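Local coordinates for protein albumin-1 (Psophocarpus tetragonolobus, PDB 1WBA) that serves as a 2S storage albumin of the winged bean seed and belongs to the Kunitz-type legume protease inhibitor family, at residues Asp3-Ala8 and Phe118-Gly123; Ile21-Asp26 and Ile46-Arg51; Gly36-Glu41 and Gln103-Gly108. All blocks are in the same frame, centred on the assembly; numbering follows the deposited sequence.

Interaction 1 of 3, residues Asp3-Ala8 and Phe118-Gly123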
loop_
_atom_site.group_PDB
_atom_site.type_symbol
_atom_site.label_atom_id
_atom_site.label_comp_id
_atom_site.label_asym_id
_atom_site.label_seq_id
_atom_site.Cartn_x
_atom_site.Cartn_y
_atom_site.Cartn_z
ATOM N N ASP A 3 10.851 -14.589 -6.876
ATOM C CA ASP A 3 11.422 -13.540 -7.708
ATOM C C ASP A 3 11.542 -12.210 -6.991
ATOM O O ASP A 3 10.707 -11.882 -6.161
ATOM C CB ASP A 3 10.545 -13.307 -8.937
ATOM C CG ASP A 3 10.552 -14.473 -9.894
ATOM O OD1 ASP A 3 11.572 -15.193 -9.974
ATOM O OD2 ASP A 3 9.526 -14.662 -10.575
ATOM N N PRO A 4 12.620 -11.454 -7.265
ATOM C CA PRO A 4 12.759 -10.158 -6.609
ATOM C C PRO A 4 11.791 -9.208 -7.328
ATOM O O PRO A 4 11.425 -9.451 -8.474
ATOM C CB PRO A 4 14.232 -9.793 -6.870
ATOM C CG PRO A 4 14.515 -10.443 -8.178
ATOM C CD PRO A 4 13.821 -11.779 -8.067
ATOM N N VAL A 5 11.297 -8.202 -6.617
ATOM C CA VAL A 5 10.403 -7.216 -7.202
ATOM C C VAL A 5 11.312 -6.175 -7.869
ATOM O O VAL A 5 12.364 -5.831 -7.319
ATOM C CB VAL A 5 9.563 -6.541 -6.107
ATOM C CG1 VAL A 5 8.683 -5.447 -6.713
ATOM C CG2 VAL A 5 8.731 -7.606 -5.369
ATOM N N TYR A 6 10.938 -5.706 -9.055
ATOM C CA TYR A 6 11.746 -4.725 -9.780
ATOM C C TYR A 6 11.112 -3.355 -9.809
ATOM O O TYR A 6 9.887 -3.253 -9.857
ATOM C CB TYR A 6 11.951 -5.171 -11.236
ATOM C CG TYR A 6 12.971 -6.262 -11.382
ATOM C CD1 TYR A 6 14.331 -5.964 -11.485
ATOM C CD2 TYR A 6 12.591 -7.598 -11.342
ATOM C CE1 TYR A 6 15.288 -6.975 -11.533
ATOM C CE2 TYR A 6 13.536 -8.612 -11.392
ATOM C CZ TYR A 6 14.884 -8.290 -11.486
ATOM O OH TYR A 6 15.806 -9.306 -11.533
ATOM N N ASP A 7 11.933 -2.309 -9.770
ATOM C CA ASP A 7 11.410 -0.953 -9.877
ATOM C C ASP A 7 11.151 -0.649 -11.371
ATOM O O ASP A 7 11.490 -1.444 -12.255
ATOM C CB ASP A 7 12.323 0.095 -9.189
ATOM C CG ASP A 7 13.725 0.216 -9.825
ATOM O OD1 ASP A 7 13.916 -0.043 -11.032
ATOM O OD2 ASP A 7 14.639 0.607 -9.094
ATOM N N ALA A 8 10.569 0.509 -11.647
ATOM C CA ALA A 8 10.241 0.882 -13.008
ATOM C C ALA A 8 11.456 0.963 -13.936
ATOM O O ALA A 8 11.300 0.970 -15.145
ATOM C CB ALA A 8 9.468 2.198 -13.012
ATOM N N PHE A 118 1.775 -6.786 4.367
ATOM C CA PHE A 118 1.522 -6.598 2.949
ATOM C C PHE A 118 2.509 -7.441 2.175
ATOM O O PHE A 118 3.565 -7.751 2.703
ATOM C CB PHE A 118 1.738 -5.126 2.577
ATOM C CG PHE A 118 0.734 -4.199 3.189
ATOM C CD1 PHE A 118 -0.510 -4.029 2.603
ATOM C CD2 PHE A 118 1.011 -3.536 4.376
ATOM C CE1 PHE A 118 -1.474 -3.207 3.195
ATOM C CE2 PHE A 118 0.059 -2.718 4.972
ATOM C CZ PHE A 118 -1.191 -2.555 4.379
ATOM N N THR A 119 2.134 -7.892 0.976
ATOM C CA THR A 119 3.065 -8.643 0.106
ATOM C C THR A 119 2.902 -8.111 -1.319
ATOM O O THR A 119 1.924 -7.410 -1.628
ATOM C CB THR A 119 2.849 -10.193 0.106
ATOM O OG1 THR A 119 1.580 -10.515 -0.456
ATOM C CG2 THR A 119 2.931 -10.761 1.494
ATOM N N ILE A 120 3.846 -8.445 -2.186
ATOM C CA ILE A 120 3.812 -7.991 -3.572
ATOM C C ILE A 120 3.892 -9.197 -4.493
ATOM O O ILE A 120 4.638 -10.142 -4.206
ATOM C CB ILE A 120 5.052 -7.104 -3.892
ATOM C CG1 ILE A 120 5.044 -5.825 -3.047
ATOM C CG2 ILE A 120 5.099 -6.787 -5.372
ATOM C CD1 ILE A 120 6.365 -5.061 -3.031
ATOM N N GLN A 121 3.117 -9.176 -5.576
ATOM C CA GLN A 121 3.129 -10.236 -6.583
ATOM C C GLN A 121 3.046 -9.557 -7.937
ATOM O O GLN A 121 2.628 -8.405 -8.009
ATOM C CB GLN A 121 1.916 -11.139 -6.457
ATOM C CG GLN A 121 2.008 -12.170 -5.394
ATOM C CD GLN A 121 0.925 -13.202 -5.527
ATOM O OE1 GLN A 121 0.069 -13.124 -6.410
ATOM N NE2 GLN A 121 0.924 -14.158 -4.635
ATOM N N LYS A 122 3.462 -10.241 -9.003
ATOM C CA LYS A 122 3.374 -9.685 -10.351
ATOM C C LYS A 122 1.921 -9.304 -10.570
ATOM O O LYS A 122 1.026 -10.082 -10.239
ATOM C CB LYS A 122 3.759 -10.722 -11.396
ATOM C CG LYS A 122 5.226 -10.966 -11.466
ATOM C CD LYS A 122 5.562 -12.004 -12.517
ATOM C CE LYS A 122 7.028 -12.415 -12.392
ATOM N NZ LYS A 122 7.312 -13.163 -11.115
ATOM N N GLY A 123 1.695 -8.127 -11.140
ATOM C CA GLY A 123 0.344 -7.641 -11.350
ATOM C C GLY A 123 -0.247 -7.876 -12.723
ATOM O O GLY A 123 -1.473 -7.909 -12.858
#

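Interaction 2 of 3, residues Ile21-Asp26 and Ile46-Arg51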
loop_
_atom_site.group_PDB
_atom_site.type_symbol
_atom_site.label_atom_id
_atom_site.label_comp_id
_atom_site.label_asym_id
_atom_site.label_seq_id
_atom_site.Cartn_x
_atom_site.Cartn_y
_atom_site.Cartn_z
ATOM N N ILE A 21 4.964 4.539 -5.255
ATOM C CA ILE A 21 4.025 3.607 -5.854
ATOM C C ILE A 21 3.125 4.429 -6.773
ATOM O O ILE A 21 2.540 5.435 -6.345
ATOM C CB ILE A 21 3.164 2.931 -4.761
ATOM C CG1 ILE A 21 4.073 2.149 -3.798
ATOM C CG2 ILE A 21 2.108 2.036 -5.397
ATOM C CD1 ILE A 21 3.371 1.597 -2.551
ATOM N N VAL A 22 3.026 4.014 -8.031
ATOM C CA VAL A 22 2.202 4.714 -9.017
ATOM C C VAL A 22 1.314 3.718 -9.768
ATOM O O VAL A 22 1.763 2.635 -10.151
ATOM C CB VAL A 22 3.101 5.502 -10.014
ATOM C CG1 VAL A 22 2.325 5.904 -11.251
ATOM C CG2 VAL A 22 3.654 6.756 -9.337
ATOM N N SER A 23 0.047 4.072 -9.939
ATOM C CA SER A 23 -0.894 3.237 -10.652
ATOM C C SER A 23 -0.435 3.143 -12.125
ATOM O O SER A 23 -0.165 4.155 -12.790
ATOM C CB SER A 23 -2.291 3.847 -10.523
ATOM O OG SER A 23 -3.197 3.302 -11.445
ATOM N N PHE A 24 -0.313 1.914 -12.607
ATOM C CA PHE A 24 0.127 1.630 -13.959
ATOM C C PHE A 24 -0.746 2.235 -15.066
ATOM O O PHE A 24 -0.254 2.953 -15.932
ATOM C CB PHE A 24 0.217 0.110 -14.132
ATOM C CG PHE A 24 0.516 -0.326 -15.532
ATOM C CD1 PHE A 24 1.588 0.229 -16.235
ATOM C CD2 PHE A 24 -0.269 -1.289 -16.153
ATOM C CE1 PHE A 24 1.873 -0.161 -17.544
ATOM C CE2 PHE A 24 0.008 -1.692 -17.468
ATOM C CZ PHE A 24 1.086 -1.124 -18.162
ATOM N N SER A 25 -2.040 1.962 -15.033
ATOM C CA SER A 25 -2.920 2.454 -16.074
ATOM C C SER A 25 -3.089 3.961 -16.199
ATOM O O SER A 25 -3.279 4.452 -17.308
ATOM C CB SER A 25 -4.286 1.801 -15.954
ATOM O OG SER A 25 -4.841 2.094 -14.691
ATOM N N ASP A 26 -3.015 4.709 -15.098
ATOM C CA ASP A 26 -3.208 6.149 -15.202
ATOM C C ASP A 26 -2.174 7.072 -14.588
ATOM O O ASP A 26 -2.333 8.285 -14.643
ATOM C CB ASP A 26 -4.592 6.539 -14.682
ATOM C CG ASP A 26 -4.803 6.195 -13.209
ATOM O OD1 ASP A 26 -3.836 5.962 -12.457
ATOM O OD2 ASP A 26 -5.973 6.151 -12.814
ATOM N N ILE A 46 -5.922 6.265 3.323
ATOM C CA ILE A 46 -4.934 6.081 2.267
ATOM C C ILE A 46 -5.733 5.812 0.996
ATOM O O ILE A 46 -6.516 4.857 0.934
ATOM C CB ILE A 46 -3.978 4.907 2.582
ATOM C CG1 ILE A 46 -3.237 5.201 3.890
ATOM C CG2 ILE A 46 -2.984 4.720 1.440
ATOM C CD1 ILE A 46 -2.358 4.081 4.394
ATOM N N VAL A 47 -5.539 6.652 -0.018
ATOM C CA VAL A 47 -6.291 6.539 -1.258
ATOM C C VAL A 47 -5.411 6.713 -2.484
ATOM O O VAL A 47 -4.237 7.071 -2.375
ATOM C CB VAL A 47 -7.379 7.670 -1.333
ATOM C CG1 VAL A 47 -8.255 7.657 -0.102
ATOM C CG2 VAL A 47 -6.725 9.062 -1.472
ATOM N N LYS A 48 -5.981 6.416 -3.651
ATOM C CA LYS A 48 -5.297 6.639 -4.925
ATOM C C LYS A 48 -5.670 8.101 -5.162
ATOM O O LYS A 48 -6.853 8.449 -5.162
ATOM C CB LYS A 48 -5.907 5.760 -6.008
ATOM C CG LYS A 48 -5.389 6.016 -7.404
ATOM C CD LYS A 48 -5.728 4.801 -8.264
ATOM C CE LYS A 48 -5.450 5.037 -9.720
ATOM N NZ LYS A 48 -6.410 6.030 -10.205
ATOM N N SER A 49 -4.673 8.954 -5.336
ATOM C CA SER A 49 -4.916 10.378 -5.494
ATOM C C SER A 49 -5.755 10.832 -6.669
ATOM O O SER A 49 -5.592 10.369 -7.803
ATOM C CB SER A 49 -3.600 11.151 -5.517
ATOM O OG SER A 49 -3.823 12.548 -5.324
ATOM N N THR A 50 -6.631 11.787 -6.369
ATOM C CA THR A 50 -7.464 12.413 -7.375
ATOM C C THR A 50 -7.019 13.878 -7.455
ATOM O O THR A 50 -7.689 14.702 -8.064
ATOM C CB THR A 50 -8.982 12.308 -7.020
ATOM O OG1 THR A 50 -9.203 12.785 -5.691
ATOM C CG2 THR A 50 -9.447 10.863 -7.101
ATOM N N ARG A 51 -5.874 14.208 -6.862
ATOM C CA ARG A 51 -5.397 15.594 -6.895
ATOM C C ARG A 51 -3.911 15.729 -7.212
ATOM O O ARG A 51 -3.254 16.679 -6.790
ATOM C CB ARG A 51 -5.703 16.294 -5.573
ATOM C CG ARG A 51 -5.018 15.670 -4.371
ATOM C CD ARG A 51 -5.425 16.348 -3.063
ATOM N NE ARG A 51 -4.771 15.709 -1.927
ATOM C CZ ARG A 51 -4.448 16.304 -0.786
ATOM N NH1 ARG A 51 -4.722 17.594 -0.586
ATOM N NH2 ARG A 51 -3.805 15.603 0.140
#

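Interaction 3 of 3, residues Gly36-Glu41 and Gln103-Gly108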
loop_
_atom_site.group_PDB
_atom_site.type_symbol
_atom_site.label_atom_id
_atom_site.label_comp_id
_atom_site.label_asym_id
_atom_site.label_seq_id
_atom_site.Cartn_x
_atom_site.Cartn_y
_atom_site.Cartn_z
ATOM N N GLY A 36 -15.369 10.118 4.427
ATOM C CA GLY A 36 -16.466 9.972 5.361
ATOM C C GLY A 36 -16.588 11.107 6.354
ATOM O O GLY A 36 -16.672 12.264 5.958
ATOM N N ASN A 37 -16.526 10.766 7.638
ATOM C CA ASN A 37 -16.666 11.724 8.740
ATOM C C ASN A 37 -15.337 12.232 9.306
ATOM O O ASN A 37 -15.308 12.943 10.316
ATOM C CB ASN A 37 -17.494 11.078 9.856
ATOM C CG ASN A 37 -18.802 10.512 9.344
ATOM O OD1 ASN A 37 -19.663 11.256 8.880
ATOM N ND2 ASN A 37 -18.940 9.184 9.371
ATOM N N GLU A 38 -14.237 11.870 8.651
ATOM C CA GLU A 38 -12.911 12.297 9.093
ATOM C C GLU A 38 -12.713 13.805 8.918
ATOM O O GLU A 38 -13.333 14.433 8.066
ATOM C CB GLU A 38 -11.817 11.520 8.340
ATOM C CG GLU A 38 -11.737 10.055 8.744
ATOM C CD GLU A 38 -10.797 9.226 7.891
ATOM O OE1 GLU A 38 -10.253 9.729 6.889
ATOM O OE2 GLU A 38 -10.607 8.042 8.226
ATOM N N ASN A 39 -11.817 14.365 9.718
ATOM C CA ASN A 39 -11.508 15.790 9.678
ATOM C C ASN A 39 -10.469 16.025 8.589
ATOM O O ASN A 39 -9.428 15.367 8.574
ATOM C CB ASN A 39 -10.952 16.206 11.046
ATOM C CG ASN A 39 -10.513 17.666 11.106
ATOM O OD1 ASN A 39 -10.499 18.390 10.113
ATOM N ND2 ASN A 39 -10.119 18.090 12.299
ATOM N N PRO A 40 -10.746 16.947 7.649
ATOM C CA PRO A 40 -9.802 17.239 6.560
ATOM C C PRO A 40 -8.451 17.761 7.028
ATOM O O PRO A 40 -7.473 17.691 6.288
ATOM C CB PRO A 40 -10.558 18.250 5.690
ATOM C CG PRO A 40 -11.646 18.789 6.600
ATOM C CD PRO A 40 -12.046 17.593 7.401
ATOM N N GLU A 41 -8.388 18.303 8.239
ATOM C CA GLU A 41 -7.112 18.772 8.771
ATOM C C GLU A 41 -6.325 17.611 9.390
ATOM O O GLU A 41 -5.129 17.735 9.643
ATOM C CB GLU A 41 -7.330 19.851 9.826
ATOM C CG GLU A 41 -8.045 21.060 9.283
ATOM C CD GLU A 41 -8.164 22.188 10.297
ATOM O OE1 GLU A 41 -7.621 22.059 11.425
ATOM O OE2 GLU A 41 -8.794 23.211 9.946
ATOM N N GLN A 103 -10.222 -1.507 4.899
ATOM C CA GLN A 103 -9.651 -0.459 4.059
ATOM C C GLN A 103 -8.368 0.016 4.676
ATOM O O GLN A 103 -8.130 -0.208 5.869
ATOM C CB GLN A 103 -10.588 0.741 3.997
ATOM C CG GLN A 103 -12.027 0.387 3.880
ATOM C CD GLN A 103 -12.883 1.591 3.628
ATOM O OE1 GLN A 103 -12.742 2.620 4.287
ATOM N NE2 GLN A 103 -13.773 1.482 2.648
ATOM N N LEU A 104 -7.567 0.724 3.888
ATOM C CA LEU A 104 -6.292 1.235 4.387
ATOM C C LEU A 104 -6.421 2.576 5.111
ATOM O O LEU A 104 -6.999 3.530 4.591
ATOM C CB LEU A 104 -5.249 1.352 3.269
ATOM C CG LEU A 104 -4.907 0.104 2.454
ATOM C CD1 LEU A 104 -3.600 0.340 1.726
ATOM C CD2 LEU A 104 -4.779 -1.089 3.341
ATOM N N LYS A 105 -5.863 2.634 6.313
ATOM C CA LYS A 105 -5.892 3.836 7.126
ATOM C C LYS A 105 -4.514 4.026 7.738
ATOM O O LYS A 105 -3.714 3.079 7.813
ATOM C CB LYS A 105 -6.889 3.672 8.284
ATOM C CG LYS A 105 -8.346 3.403 7.895
ATOM C CD LYS A 105 -9.010 4.659 7.348
ATOM C CE LYS A 105 -10.540 4.545 7.416
ATOM N NZ LYS A 105 -11.171 5.718 6.741
ATOM N N LEU A 106 -4.229 5.245 8.177
ATOM C CA LEU A 106 -2.966 5.501 8.859
ATOM C C LEU A 106 -3.084 4.711 10.171
ATOM O O LEU A 106 -4.150 4.686 10.797
ATOM C CB LEU A 106 -2.792 6.992 9.155
ATOM C CG LEU A 106 -2.552 7.900 7.945
ATOM C CD1 LEU A 106 -2.123 9.264 8.443
ATOM C CD2 LEU A 106 -1.489 7.317 7.028
ATOM N N ALA A 107 -2.013 4.022 10.545
ATOM C CA ALA A 107 -2.000 3.204 11.751
ATOM C C ALA A 107 -2.009 4.011 13.037
ATOM O O ALA A 107 -1.534 5.149 13.064
ATOM C CB ALA A 107 -0.781 2.298 11.743
ATOM N N GLY A 108 -2.545 3.397 14.088
ATOM C CA GLY A 108 -2.573 3.997 15.409
ATOM C C GLY A 108 -3.656 4.992 15.709
ATOM O O GLY A 108 -3.586 5.667 16.726
#

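Interaction 1 of 3, residues Asp3-Ala8 and Phe118-Gly123
Asp3 and Lys122 form the ionic part of this contact. Lys122 NZ donates to Asp3 OD2 at 2.7 Å, and the pair is a salt bridge. The carboxylate oxygen is met on its anti lone pair, the one turned away from OD1. The ammonium group therefore lies well off the fork of the carboxylate and grips a single oxygen. The lysine chain is extended until its last torsion. There it bends (chi4 67°), and the bend brings NZ to the acid. Glu74 makes a second salt bridge to the same NZ, so Asp3 and Glu74 share the one ammonium group. Both Asp3 and Lys122 are exposed, so this ion pair lies on the surface.

The apolar part lies deeper. Val5 and Ile120 are both buried, and their side chains cross at about a right angle. Val5 CG2 rests on Ile120 CG2 at 3.7 Å and also approaches Ile120 CB at 4.0 Å. Val5 CG1 lies farther back, 4.1 Å from Ile120 CG2. The nearest part of Ile120 is its CG2 methyl.

No backbone hydrogen bond joins 3-8 to 118-123. The contact lays the irregular N-terminal segment against strand 116-122 of the Kunitz-type beta-trefoil fold. Val5 bonds through its backbone to Leu13 and Ile72. Phe169 of strand 166-171 touches both Val5 and Ile120, and Ile120 packs on Leu132 of strand 130-136 and Leu78 of strand 78-82.

Interaction 2 of 3, residues Ile21-Asp26 and Ile46-Arg51
Lys48 reaches across to Ser23 and Asp26 with the end of its side chain. The close-packed part is around its CE. This carbon lies 3.5 Å from Ser23 CB, a close fit for two carbons, and 3.3 Å from Ser23 OG. Asp26 OD1 is also 3.3 Å from CE. Ser23 and Lys48 are both buried here. The lysine gets this far because CG is anti to the backbone N (chi1 173°) and the chain stays extended as far as CE. It then turns at chi4, and NZ meets Asp26 OD2 at 2.6 Å. This is a salt bridge, with NZ on the syn lone pair of OD2, the one facing OD1.

The segments come from strands 17-23 and 45-48 of the Kunitz-type beta-trefoil fold, at the ends where each strand gives way to a loop. The two strands are not paired: 17-23 lies between 56-61 and 166-171, and 45-48 lies beside 30-33 and 154-159. The link is made by side chains.

Asp26 is on the exposed, looser side. Its carboxylate is still held at both oxygens. With only a methyl group in place of the Lys48 chain, as in an alanine, Asp26 would probably lose its charged mate and a gap would open beside Ser23. Ser23 OG donates to Asp26 OD1 at 2.9 Å from over the flat of the carboxylate, and the backbone N of Ala28 also bonds to OD1.

Interaction 3 of 3, residues Gly36-Glu41 and Gln103-Gly108
Glu38 and Lys105 meet at the ends of their side chains, which come from opposite directions. The alpha carbons of the two residues are 11.2 Å apart, so the side chains alone span the distance. The lysine can be followed outward. Its CB leaves strand 103-106 without pointing at the loop 36-41. CG is anti to the carbonyl carbon (chi1 -60°). The chain then bends at chi2 (-74°), and the bend swings the rest toward the glutamate. CD is the first atom to come near, 3.8 Å from Glu38 OE2. CE is closer, 3.6 Å from the same oxygen. NZ completes the approach at 2.8 Å from Glu38 OE2, as hydrogen bond and salt bridge. It is tilted 43° from the plane of the carboxylate. OE1 of Glu38 is 4.1 Å from NZ, so the lysine grips one oxygen.

Both charged ends have further partners. Tyr110 OH hydrogen-bonds to Glu38 OE2, and Ser45 OG bonds to both Glu38 OE1 and Lys105 NZ, so it links the two side chains a second time. Several bonds thus fix the carboxylate in place. Lys105 is buried, and its ammonium group is satisfied by Glu38 and Ser45.

The salt bridge ties the loop between strands 30-33 and 45-48 to strand 103-106 of the beta-trefoil. Strand 103-106 pairs antiparallel with 92-97, and its Leu104 also bonds through the backbone to Ile46 of strand 45-48 and Leu156 of strand 154-159. From strand 92-97 Phe97 makes a cation-pi contact with Lys105, and Val95 touches the same side chain.

In the fold
All three contacts lie in one Kunitz-type domain, and each has a lysine-carboxylate salt bridge. Interaction 1 spans most of the chain, and the other two are nested inside its loop. Interactions 2 and 3 cross, their segments alternating in the order 21-26, 36-41, 46-51, 103-108. Interactions 1 and 2 reach the same large antiparallel sheet, with centres about 17 Å apart. Interactions 1 and 3 lie on opposite sides of the chain centre, about 27 Å between centres, yet Phe118 packs on Leu104. Interactions 2 and 3 meet where Ile46 N probably bonds to Leu104 O. Sequence-distant parts of this helix-free protein are thus tied together around its strands.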